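Local coordinates for probable ss-1,3-N-acetylglucosaminyltransferase (PDB 6H21), which is probably a glycosyltransferase of family 2 with a GT-A type fold, holding uridine-diphosphate-N-acetylglucosamine and manganese, at residues Asp112-Tyr126 and Ser214-Asn226. Numbering follows the deposited sequence.
With MN (manganese (II) ion), chain Y; MN (manganese (II) ion), chain Z; UD1 (uridine-diphosphate-N-acetylglucosamine), chain X.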
ATOM      1  N   ASP C 112      44.031  11.960  -2.242  1.00 38.09           N
ATOM      2  CA  ASP C 112      43.522  13.010  -3.119  1.00 38.67           C
ATOM      3  C   ASP C 112      43.035  14.239  -2.323  1.00 38.23           C
ATOM      4  O   ASP C 112      42.643  15.228  -2.926  1.00 38.95           O
ATOM      5  CB  ASP C 112      42.411  12.465  -4.033  1.00 38.91           C
ATOM      6  CG  ASP C 112      41.231  11.848  -3.296  1.00 38.22           C
ATOM      7  OD1 ASP C 112      41.324  11.670  -2.060  1.00 37.22           O
ATOM      8  OD2 ASP C 112      40.207  11.544  -3.957  1.00 38.32           O
ATOM      9  N   ASP C 113      43.050  14.193  -0.985  1.00 37.43           N
ATOM     10  CA  ASP C 113      42.442  15.280  -0.139  1.00 37.29           C
ATOM     11  C   ASP C 113      43.552  16.198   0.411  1.00 37.53           C
ATOM     12  O   ASP C 113      44.724  15.998   0.109  1.00 38.05           O
ATOM     13  CB  ASP C 113      41.574  14.681   0.974  1.00 36.39           C
ATOM     14  CG  ASP C 113      40.379  13.868   0.478  1.00 36.03           C
ATOM     15  OD1 ASP C 113      39.892  14.155  -0.630  1.00 36.53           O
ATOM     16  OD2 ASP C 113      39.962  12.936   1.212  1.00 35.25           O
ATOM     17  N   LEU C 114      43.174  17.231   1.173  1.00 37.52           N
ATOM     18  CA  LEU C 114      44.105  18.272   1.656  1.00 37.89           C
ATOM     19  C   LEU C 114      43.840  18.543   3.143  1.00 37.50           C
ATOM     20  O   LEU C 114      42.685  18.661   3.550  1.00 37.21           O
ATOM     21  CB  LEU C 114      43.892  19.564   0.864  1.00 38.88           C
ATOM     22  CG  LEU C 114      44.026  19.463  -0.652  1.00 39.63           C
ATOM     23  CD1 LEU C 114      43.553  20.752  -1.324  1.00 40.62           C
ATOM     24  CD2 LEU C 114      45.465  19.152  -1.030  1.00 40.01           C
ATOM     25  N   LEU C 115      44.914  18.632   3.935  1.00 37.43           N
ATOM     26  CA  LEU C 115      44.828  19.107   5.321  1.00 37.38           C
ATOM     27  C   LEU C 115      44.981  20.634   5.353  1.00 38.27           C
ATOM     28  O   LEU C 115      45.823  21.204   4.655  1.00 38.79           O
ATOM     29  CB  LEU C 115      45.936  18.462   6.159  1.00 37.20           C
ATOM     30  CG  LEU C 115      45.781  16.979   6.472  1.00 36.55           C
ATOM     31  CD1 LEU C 115      46.803  16.553   7.512  1.00 36.59           C
ATOM     32  CD2 LEU C 115      44.368  16.664   6.954  1.00 36.23           C
ATOM     33  N   HIS C 116      44.160  21.290   6.176  1.00 38.61           N
ATOM     34  CA  HIS C 116      44.434  22.644   6.638  1.00 39.70           C
ATOM     35  C   HIS C 116      45.770  22.629   7.402  1.00 39.86           C
ATOM     36  O   HIS C 116      46.094  21.664   8.081  1.00 39.09           O
ATOM     37  CB  HIS C 116      43.239  23.129   7.468  1.00 39.95           C
ATOM     38  CG  HIS C 116      43.230  24.586   7.755  1.00 41.07           C
ATOM     39  ND1 HIS C 116      44.085  25.156   8.681  1.00 41.60           N
ATOM     40  CD2 HIS C 116      42.462  25.586   7.273  1.00 41.98           C
ATOM     41  CE1 HIS C 116      43.856  26.455   8.733  1.00 42.63           C
ATOM     42  NE2 HIS C 116      42.852  26.738   7.885  1.00 42.84           N
ATOM     43  N   GLU C 117      46.545  23.715   7.302  1.00 41.20           N
ATOM     44  CA  GLU C 117      47.879  23.786   7.951  1.00 41.85           C
ATOM     45  C   GLU C 117      47.762  23.631   9.477  1.00 41.61           C
ATOM     46  O   GLU C 117      48.717  23.183  10.107  1.00 41.69           O
ATOM     47  CB  GLU C 117      48.630  25.072   7.568  1.00 43.51           C
ATOM     48  CG  GLU C 117      47.971  26.364   8.045  1.00 45.27           C
ATOM     49  CD  GLU C 117      48.729  27.644   7.689  1.00 47.52           C
ATOM     50  OE1 GLU C 117      49.592  27.611   6.780  1.00 49.00           O
ATOM     51  OE2 GLU C 117      48.454  28.684   8.312  1.00 50.09           O
ATOM     52  N   ARG C 118      46.607  23.972  10.060  1.00 41.47           N
ATOM     53  CA  ARG C 118      46.405  23.925  11.518  1.00 41.80           C
ATOM     54  C   ARG C 118      45.807  22.592  11.993  1.00 40.81           C
ATOM     55  O   ARG C 118      45.662  22.395  13.222  1.00 40.87           O
ATOM     56  CB  ARG C 118      45.471  25.048  11.969  1.00 42.93           C
ATOM     57  CG  ARG C 118      46.018  26.445  11.729  1.00 44.28           C
ATOM     58  CD  ARG C 118      45.044  27.505  12.210  1.00 45.71           C
ATOM     59  NE  ARG C 118      44.819  27.344  13.643  1.00 46.56           N
ATOM     60  CZ  ARG C 118      45.507  27.965  14.604  1.00 47.62           C
ATOM     61  NH1 ARG C 118      46.334  28.958  14.314  1.00 48.22           N
ATOM     62  NH2 ARG C 118      45.341  27.592  15.859  1.00 48.26           N
ATOM     63  N   ALA C 119      45.491  21.690  11.050  1.00 39.69           N
ATOM     64  CA  ALA C 119      44.734  20.466  11.316  1.00 39.00           C
ATOM     65  C   ALA C 119      45.344  19.665  12.468  1.00 38.87           C
ATOM     66  O   ALA C 119      44.664  19.413  13.450  1.00 38.79           O
ATOM     67  CB  ALA C 119      44.625  19.612  10.070  1.00 38.27           C
ATOM     68  N   LEU C 120      46.602  19.235  12.332  1.00 38.94           N
ATOM     69  CA  LEU C 120      47.148  18.272  13.290  1.00 39.23           C
ATOM     70  C   LEU C 120      47.269  18.923  14.674  1.00 40.24           C
ATOM     71  O   LEU C 120      46.915  18.306  15.667  1.00 40.30           O
ATOM     72  CB  LEU C 120      48.499  17.739  12.803  1.00 39.29           C
ATOM     73  CG  LEU C 120      48.494  16.893  11.526  1.00 38.89           C
ATOM     74  CD1 LEU C 120      49.821  16.167  11.375  1.00 38.99           C
ATOM     75  CD2 LEU C 120      47.341  15.894  11.510  1.00 38.65           C
ATOM     76  N   GLU C 121      47.747  20.172  14.716  1.00 41.36           N
ATOM     77  CA  GLU C 121      48.018  20.887  15.983  1.00 42.81           C
ATOM     78  C   GLU C 121      46.705  21.127  16.743  1.00 42.49           C
ATOM     79  O   GLU C 121      46.605  20.774  17.912  1.00 42.84           O
ATOM     80  CB  GLU C 121      48.776  22.194  15.719  1.00 44.46           C
ATOM     81  CG  GLU C 121      49.095  23.000  16.979  1.00 46.67           C
ATOM     82  CD  GLU C 121      50.293  22.564  17.822  1.00 48.42           C
ATOM     83  OE1 GLU C 121      50.863  21.461  17.570  1.00 49.33           O
ATOM     84  OE2 GLU C 121      50.684  23.343  18.730  1.00 50.62           O
ATOM     85  N   ASP C 122      45.704  21.699  16.072  1.00 41.87           N
ATOM     86  CA  ASP C 122      44.441  22.071  16.713  1.00 42.06           C
ATOM     87  C   ASP C 122      43.653  20.834  17.160  1.00 41.46           C
ATOM     88  O   ASP C 122      43.122  20.831  18.265  1.00 41.89           O
ATOM     89  CB  ASP C 122      43.561  22.895  15.785  1.00 41.93           C
ATOM     90  CG  ASP C 122      43.998  24.340  15.670  1.00 42.86           C
ATOM     91  OD1 ASP C 122      45.156  24.656  16.103  1.00 42.96           O
ATOM     92  OD2 ASP C 122      43.174  25.137  15.153  1.00 43.08           O
ATOM     93  N   LEU C 123      43.570  19.810  16.302  1.00 40.25           N
ATOM     94  CA  LEU C 123      42.812  18.598  16.640  1.00 39.87           C
ATOM     95  C   LEU C 123      43.512  17.854  17.786  1.00 40.18           C
ATOM     96  O   LEU C 123      42.852  17.428  18.723  1.00 40.14           O
ATOM     97  CB  LEU C 123      42.650  17.702  15.408  1.00 38.88           C
ATOM     98  CG  LEU C 123      41.376  17.933  14.594  1.00 38.65           C
ATOM     99  CD1 LEU C 123      41.129  19.404  14.336  1.00 39.27           C
ATOM    100  CD2 LEU C 123      41.423  17.164  13.280  1.00 37.95           C
ATOM    101  N   TYR C 124      44.836  17.706  17.694  1.00 40.38           N
ATOM    102  CA  TYR C 124      45.604  17.038  18.742  1.00 41.29           C
ATOM    103  C   TYR C 124      45.456  17.786  20.074  1.00 42.33           C
ATOM    104  O   TYR C 124      45.224  17.159  21.097  1.00 42.72           O
ATOM    105  CB  TYR C 124      47.098  16.913  18.420  1.00 41.67           C
ATOM    106  CG  TYR C 124      47.888  16.339  19.575  1.00 42.68           C
ATOM    107  CD1 TYR C 124      47.995  14.971  19.766  1.00 42.73           C
ATOM    108  CD2 TYR C 124      48.484  17.166  20.518  1.00 44.07           C
ATOM    109  CE1 TYR C 124      48.681  14.439  20.848  1.00 43.94           C
ATOM    110  CE2 TYR C 124      49.179  16.651  21.602  1.00 45.02           C
ATOM    111  CZ  TYR C 124      49.274  15.280  21.774  1.00 44.98           C
ATOM    112  OH  TYR C 124      49.954  14.751  22.843  1.00 45.98           O
ATOM    113  N   ASN C 125      45.648  19.110  20.062  1.00 43.08           N
ATOM    114  CA  ASN C 125      45.574  19.923  21.308  1.00 44.57           C
ATOM    115  C   ASN C 125      44.186  19.759  21.952  1.00 44.99           C
ATOM    116  O   ASN C 125      44.079  19.559  23.165  1.00 45.86           O
ATOM    117  CB  ASN C 125      45.907  21.401  21.066  1.00 45.16           C
ATOM    118  CG  ASN C 125      47.382  21.665  20.838  1.00 45.32           C
ATOM    119  OD1 ASN C 125      48.240  20.888  21.254  1.00 45.37           O
ATOM    120  ND2 ASN C 125      47.689  22.762  20.170  1.00 45.44           N
ATOM    121  N   TYR C 126      43.129  19.832  21.136  1.00 44.44           N
ATOM    122  CA  TYR C 126      41.747  19.754  21.625  1.00 44.91           C
ATOM    123  C   TYR C 126      41.467  18.353  22.198  1.00 44.77           C
ATOM    124  O   TYR C 126      40.832  18.208  23.234  1.00 45.46           O
ATOM    125  CB  TYR C 126      40.782  20.144  20.505  1.00 44.28           C
ATOM    126  CG  TYR C 126      39.373  20.435  20.954  1.00 44.61           C
ATOM    127  CD1 TYR C 126      39.094  21.496  21.799  1.00 46.02           C
ATOM    128  CD2 TYR C 126      38.313  19.664  20.517  1.00 43.82           C
ATOM    129  CE1 TYR C 126      37.800  21.777  22.211  1.00 46.55           C
ATOM    130  CE2 TYR C 126      37.013  19.929  20.916  1.00 44.24           C
ATOM    131  CZ  TYR C 126      36.752  20.992  21.765  1.00 45.66           C
ATOM    132  OH  TYR C 126      35.471  21.237  22.164  1.00 46.05           O
ATOM    133  N   SER C 214      35.267  14.277  20.439  1.00 39.23           N
ATOM    134  CA  SER C 214      35.332  15.737  20.370  1.00 39.94           C
ATOM    135  C   SER C 214      35.143  16.206  18.921  1.00 39.03           C
ATOM    136  O   SER C 214      35.552  15.528  17.998  1.00 37.86           O
ATOM    137  CB  SER C 214      36.631  16.226  20.973  1.00 40.79           C
ATOM    138  OG  SER C 214      36.738  15.785  22.328  1.00 42.01           O
ATOM    139  N   ILE C 215      34.536  17.387  18.763  1.00 39.62           N
ATOM    140  CA  ILE C 215      34.222  17.975  17.467  1.00 39.31           C
ATOM    141  C   ILE C 215      34.809  19.383  17.438  1.00 40.52           C
ATOM    142  O   ILE C 215      34.465  20.221  18.291  1.00 41.36           O
ATOM    143  CB  ILE C 215      32.698  18.010  17.219  1.00 39.21           C
ATOM    144  CG1 ILE C 215      32.088  16.603  17.187  1.00 38.27           C
ATOM    145  CG2 ILE C 215      32.367  18.798  15.956  1.00 39.07           C
ATOM    146  CD1 ILE C 215      30.609  16.569  17.467  1.00 38.49           C
ATOM    147  N   LYS C 216      35.648  19.635  16.425  1.00 40.48           N
ATOM    148  CA  LYS C 216      36.378  20.885  16.292  1.00 41.83           C
ATOM    149  C   LYS C 216      35.972  21.542  14.962  1.00 41.76           C
ATOM    150  O   LYS C 216      35.994  20.895  13.926  1.00 40.91           O
ATOM    151  CB  LYS C 216      37.871  20.564  16.450  1.00 41.96           C
ATOM    152  CG  LYS C 216      38.795  21.746  16.662  1.00 43.34           C
ATOM    153  CD  LYS C 216      38.706  22.385  18.024  1.00 44.95           C
ATOM    154  CE  LYS C 216      39.943  23.183  18.386  1.00 46.07           C
ATOM    155  NZ  LYS C 216      39.941  24.515  17.736  1.00 47.01           N
ATOM    156  N   THR C 217      35.600  22.829  15.011  1.00 42.91           N
ATOM    157  CA  THR C 217      34.861  23.495  13.925  1.00 43.42           C
ATOM    158  C   THR C 217      35.446  24.867  13.542  1.00 44.65           C
ATOM    159  O   THR C 217      34.853  25.569  12.718  1.00 45.08           O
ATOM    160  CB  THR C 217      33.389  23.678  14.326  1.00 43.99           C
ATOM    161  OG1 THR C 217      33.311  24.564  15.447  1.00 45.59           O
ATOM    162  CG2 THR C 217      32.698  22.378  14.675  1.00 43.10           C
ATOM    163  N   ASP C 218      36.588  25.257  14.118  1.00 45.42           N
ATOM    164  CA  ASP C 218      37.114  26.624  13.970  1.00 47.11           C
ATOM    165  C   ASP C 218      37.510  26.899  12.511  1.00 46.77           C
ATOM    166  O   ASP C 218      37.324  28.009  12.021  1.00 47.40           O
ATOM    167  CB  ASP C 218      38.313  26.867  14.888  1.00 48.15           C
ATOM    168  CG  ASP C 218      37.958  26.817  16.363  1.00 49.40           C
ATOM    169  OD1 ASP C 218      37.638  25.709  16.854  1.00 48.82           O
ATOM    170  OD2 ASP C 218      37.994  27.890  17.006  1.00 52.36           O
ATOM    171  N   TYR C 219      38.056  25.880  11.832  1.00 45.28           N
ATOM    172  CA  TYR C 219      38.410  25.958  10.406  1.00 44.98           C
ATOM    173  C   TYR C 219      37.830  24.744   9.679  1.00 43.77           C
ATOM    174  O   TYR C 219      37.362  23.789  10.314  1.00 43.08           O
ATOM    175  CB  TYR C 219      39.929  25.999  10.225  1.00 44.90           C
ATOM    176  CG  TYR C 219      40.601  27.144  10.940  1.00 46.06           C
ATOM    177  CD1 TYR C 219      40.946  27.030  12.275  1.00 46.32           C
ATOM    178  CD2 TYR C 219      40.857  28.348  10.302  1.00 47.13           C
ATOM    179  CE1 TYR C 219      41.537  28.077  12.959  1.00 47.46           C
ATOM    180  CE2 TYR C 219      41.443  29.411  10.974  1.00 48.11           C
ATOM    181  CZ  TYR C 219      41.778  29.273  12.309  1.00 48.29           C
ATOM    182  OH  TYR C 219      42.360  30.280  13.011  1.00 49.73           O
ATOM    183  N   GLU C 220      37.855  24.786   8.345  1.00 43.42           N
ATOM    184  CA  GLU C 220      37.629  23.579   7.560  1.00 42.25           C
ATOM    185  C   GLU C 220      38.962  22.819   7.506  1.00 40.91           C
ATOM    186  O   GLU C 220      39.819  23.106   6.667  1.00 40.82           O
ATOM    187  CB  GLU C 220      37.077  23.928   6.175  1.00 43.22           C
ATOM    188  CG  GLU C 220      35.692  24.567   6.205  1.00 44.47           C
ATOM    189  CD  GLU C 220      35.087  24.822   4.831  1.00 45.55           C
ATOM    190  OE1 GLU C 220      35.823  24.774   3.830  1.00 46.14           O
ATOM    191  OE2 GLU C 220      33.878  25.066   4.761  1.00 47.29           O
ATOM    192  N   TYR C 221      39.133  21.876   8.435  1.00 39.54           N
ATOM    193  CA  TYR C 221      40.427  21.276   8.730  1.00 38.90           C
ATOM    194  C   TYR C 221      40.804  20.205   7.699  1.00 37.86           C
ATOM    195  O   TYR C 221      41.985  19.968   7.478  1.00 37.74           O
ATOM    196  CB  TYR C 221      40.418  20.637  10.119  1.00 38.79           C
ATOM    197  CG  TYR C 221      40.469  21.612  11.267  1.00 39.75           C
ATOM    198  CD1 TYR C 221      41.613  22.357  11.509  1.00 40.28           C
ATOM    199  CD2 TYR C 221      39.387  21.774  12.120  1.00 40.15           C
ATOM    200  CE1 TYR C 221      41.684  23.235  12.578  1.00 41.31           C
ATOM    201  CE2 TYR C 221      39.440  22.655  13.190  1.00 41.23           C
ATOM    202  CZ  TYR C 221      40.592  23.385  13.418  1.00 41.69           C
ATOM    203  OH  TYR C 221      40.667  24.257  14.461  1.00 43.02           O
ATOM    204  N   TYR C 222      39.802  19.529   7.129  1.00 37.05           N
ATOM    205  CA  TYR C 222      40.008  18.463   6.143  1.00 36.50           C
ATOM    206  C   TYR C 222      39.179  18.776   4.896  1.00 36.82           C
ATOM    207  O   TYR C 222      37.964  18.866   4.987  1.00 36.70           O
ATOM    208  CB  TYR C 222      39.619  17.103   6.730  1.00 35.57           C
ATOM    209  CG  TYR C 222      39.988  15.931   5.860  1.00 35.02           C
ATOM    210  CD1 TYR C 222      39.327  15.684   4.664  1.00 34.98           C
ATOM    211  CD2 TYR C 222      40.991  15.058   6.231  1.00 34.71           C
ATOM    212  CE1 TYR C 222      39.687  14.623   3.853  1.00 34.73           C
ATOM    213  CE2 TYR C 222      41.349  13.981   5.440  1.00 34.47           C
ATOM    214  CZ  TYR C 222      40.688  13.757   4.248  1.00 34.48           C
ATOM    215  OH  TYR C 222      41.051  12.704   3.467  1.00 34.36           O
ATOM    216  N   ILE C 223      39.855  18.944   3.752  1.00 37.39           N
ATOM    217  CA  ILE C 223      39.202  19.341   2.511  1.00 38.28           C
ATOM    218  C   ILE C 223      39.050  18.103   1.623  1.00 38.15           C
ATOM    219  O   ILE C 223      40.045  17.529   1.190  1.00 37.91           O
ATOM    220  CB  ILE C 223      39.989  20.471   1.812  1.00 39.25           C
ATOM    221  CG1 ILE C 223      40.166  21.680   2.734  1.00 39.90           C
ATOM    222  CG2 ILE C 223      39.326  20.860   0.505  1.00 40.01           C
ATOM    223  CD1 ILE C 223      41.438  22.460   2.488  1.00 40.60           C
ATOM    224  N   VAL C 224      37.790  17.704   1.389  1.00 38.53           N
ATOM    225  CA  VAL C 224      37.450  16.586   0.557  1.00 38.73           C
ATOM    226  C   VAL C 224      37.453  17.082  -0.893  1.00 40.10           C
ATOM    227  O   VAL C 224      36.715  17.976  -1.227  1.00 40.78           O
ATOM    228  CB  VAL C 224      36.088  15.981   0.955  1.00 38.33           C
ATOM    229  CG1 VAL C 224      35.648  14.896  -0.025  1.00 38.20           C
ATOM    230  CG2 VAL C 224      36.094  15.433   2.384  1.00 37.66           C
ATOM    231  N   VAL C 225      38.311  16.520  -1.744  1.00 41.41           N
ATOM    232  CA  VAL C 225      38.313  16.948  -3.130  1.00 43.45           C
ATOM    233  C   VAL C 225      37.531  15.924  -3.959  1.00 44.84           C
ATOM    234  O   VAL C 225      37.750  14.717  -3.846  1.00 43.23           O
ATOM    235  CB  VAL C 225      39.719  17.218  -3.703  1.00 44.37           C
ATOM    236  CG1 VAL C 225      40.674  17.800  -2.677  1.00 43.57           C
ATOM    237  CG2 VAL C 225      40.341  16.017  -4.382  1.00 44.53           C
ATOM    238  N   ASN C 226      36.617  16.453  -4.780  1.00 48.03           N
ATOM    239  CA  ASN C 226      35.768  15.686  -5.678  1.00 51.36           C
ATOM    240  C   ASN C 226      36.346  15.780  -7.089  1.00 54.72           C
ATOM    241  O   ASN C 226      36.655  16.883  -7.560  1.00 56.07           O
ATOM    242  CB  ASN C 226      34.327  16.202  -5.667  1.00 53.08           C
ATOM    243  CG  ASN C 226      33.662  16.072  -4.310  1.00 53.70           C
ATOM    244  OD1 ASN C 226      33.830  15.067  -3.625  1.00 54.36           O
ATOM    245  ND2 ASN C 226      32.892  17.077  -3.917  1.00 55.78           N
TER
HETATM  246 MN    MN Y 404      39.181  10.835  -2.110  1.00 35.78          MN
HETATM  247 MN    MN Z 405      39.446  11.084  -6.187  1.00 74.91          MN
HETATM  248  C1' UD1 X 403      35.508   7.353  -0.719  1.00 45.54           C
HETATM  249  C2' UD1 X 403      34.834   7.970   0.509  1.00 45.67           C
HETATM  250  C3' UD1 X 403      35.880   8.262   1.584  1.00 44.33           C
HETATM  251  C4' UD1 X 403      36.665   6.989   1.892  1.00 39.81           C
HETATM  252  C5' UD1 X 403      37.192   6.318   0.621  1.00 43.80           C
HETATM  253  C6' UD1 X 403      37.871   4.976   0.914  1.00 43.25           C
HETATM  254  C7' UD1 X 403      32.804   9.307   0.085  1.00 54.51           C
HETATM  255  C8' UD1 X 403      32.278  10.668  -0.288  1.00 53.03           C
HETATM  256  N2' UD1 X 403      34.132   9.195   0.145  1.00 48.62           N
HETATM  257  O1' UD1 X 403      36.457   8.304  -1.212  1.00 41.17           O
HETATM  258  O3' UD1 X 403      35.241   8.762   2.769  1.00 41.42           O
HETATM  259  O4' UD1 X 403      37.766   7.326   2.738  1.00 37.83           O
HETATM  260  O5' UD1 X 403      36.146   6.128  -0.354  1.00 39.30           O
HETATM  261  O6' UD1 X 403      37.035   4.100   1.666  1.00 49.02           O
HETATM  262  O7' UD1 X 403      32.059   8.372   0.325  1.00 52.28           O
HETATM  263  N1  UD1 X 403      43.314   3.328  -2.613  1.00 43.21           N
HETATM  264  C2  UD1 X 403      44.087   2.202  -2.278  1.00 36.81           C
HETATM  265  N3  UD1 X 403      44.100   1.119  -3.047  1.00 46.02           N
HETATM  266  C4  UD1 X 403      43.386   1.069  -4.165  1.00 43.77           C
HETATM  267  C5  UD1 X 403      42.604   2.164  -4.537  1.00 43.07           C
HETATM  268  C6  UD1 X 403      42.568   3.306  -3.734  1.00 39.57           C
HETATM  269  O2  UD1 X 403      44.772   2.184  -1.247  1.00 37.96           O
HETATM  270  O4  UD1 X 403      43.453   0.027  -4.854  1.00 40.89           O
HETATM  271  C1B UD1 X 403      43.351   4.467  -1.695  1.00 36.80           C
HETATM  272  C2B UD1 X 403      43.476   5.817  -2.380  1.00 37.68           C
HETATM  273  O2' UD1 X 403      44.821   6.068  -2.772  1.00 37.46           O
HETATM  274  C3B UD1 X 403      42.968   6.751  -1.294  1.00 38.10           C
HETATM  275  C4B UD1 X 403      41.940   5.907  -0.542  1.00 39.43           C
HETATM  276  O4B UD1 X 403      42.156   4.538  -0.920  1.00 38.10           O
HETATM  277  O3B UD1 X 403      44.031   7.125  -0.408  1.00 35.30           O
HETATM  278  C5B UD1 X 403      40.509   6.278  -0.889  1.00 41.26           C
HETATM  279  O5B UD1 X 403      40.403   6.404  -2.300  1.00 40.23           O
HETATM  280  PA  UD1 X 403      39.675   7.651  -2.989  1.00 37.58           P
HETATM  281  O1A UD1 X 403      39.800   7.423  -4.461  1.00 41.65           O
HETATM  282  O2A UD1 X 403      40.071   8.982  -2.354  1.00 34.83           O
HETATM  283  O3A UD1 X 403      38.179   7.331  -2.575  1.00 38.44           O
HETATM  284  PB  UD1 X 403      36.973   8.364  -2.717  1.00 37.33           P
HETATM  285  O1B UD1 X 403      35.959   7.752  -3.633  1.00 40.70           O
HETATM  286  O2B UD1 X 403      37.445   9.784  -2.998  1.00 35.20           O
HETATM  287  O   HOH W   1      38.234  12.783  -2.045  1.00 33.45           O
HETATM  288  O   HOH W   2      38.688  10.756   0.089  1.00 32.76           O
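D113 reaches across to strand 222-225 with both carboxylate oxygens. OD2 receives the hydroxyl of Y222 on its anti lone pair, with OD2 and Y222 OH 2.5 Å apart, and the carboxylate stands at 75° to the ring whose edge it meets. OD1 takes the backbone N of V225 from above the carboxylate plane. Two waters also donate to this carboxylate, one to each oxygen, and both are ligands of the manganese that D112 chelates through OD1 and OD2; D112 OD2 also bridges to a second manganese. D113 is thus a second-shell residue of the chelated metal. L114 then pairs with I223 as an antiparallel hydrogen-bonded pair (I223 N to L114 O, 2.9 Å), their CB atoms facing each other on one side of the sheet. On the other side, L115 CD2 packs on Y222 CD2 at 3.8 Å, beside F107 of strand 105-108. Just past the strand, H116 N donates to Y221 O. With CG anti to the backbone N (chi1 -167°), the H116 ring lies against Y219 CB, which covers one face, while ND1 caps the following turn by accepting R118 N. R118 lays CD over the Y219 ring, 4.0 Å from its centroid, and sends NE to D122 OD2. That oxygen also accepts Y221 OH (2.7 Å), on its anti lone pair, so two donors grip this one carboxylate oxygen, and the Y221 hydroxyl is tied to helix 119-129. L123 CD1 sits over the centre of the Y221 ring, opposite Y219 CB. Farther along, Y126 offers a ring face to K216 CD, 3.8 Å from its centroid. This short antiparallel pairing, directly after the D110/D112 pair that resembles a DxD motif, adjoins the manganese and uridine-diphosphate-N-acetylglucosamine pocket, consistent with a GT-A glycosyltransferase fold.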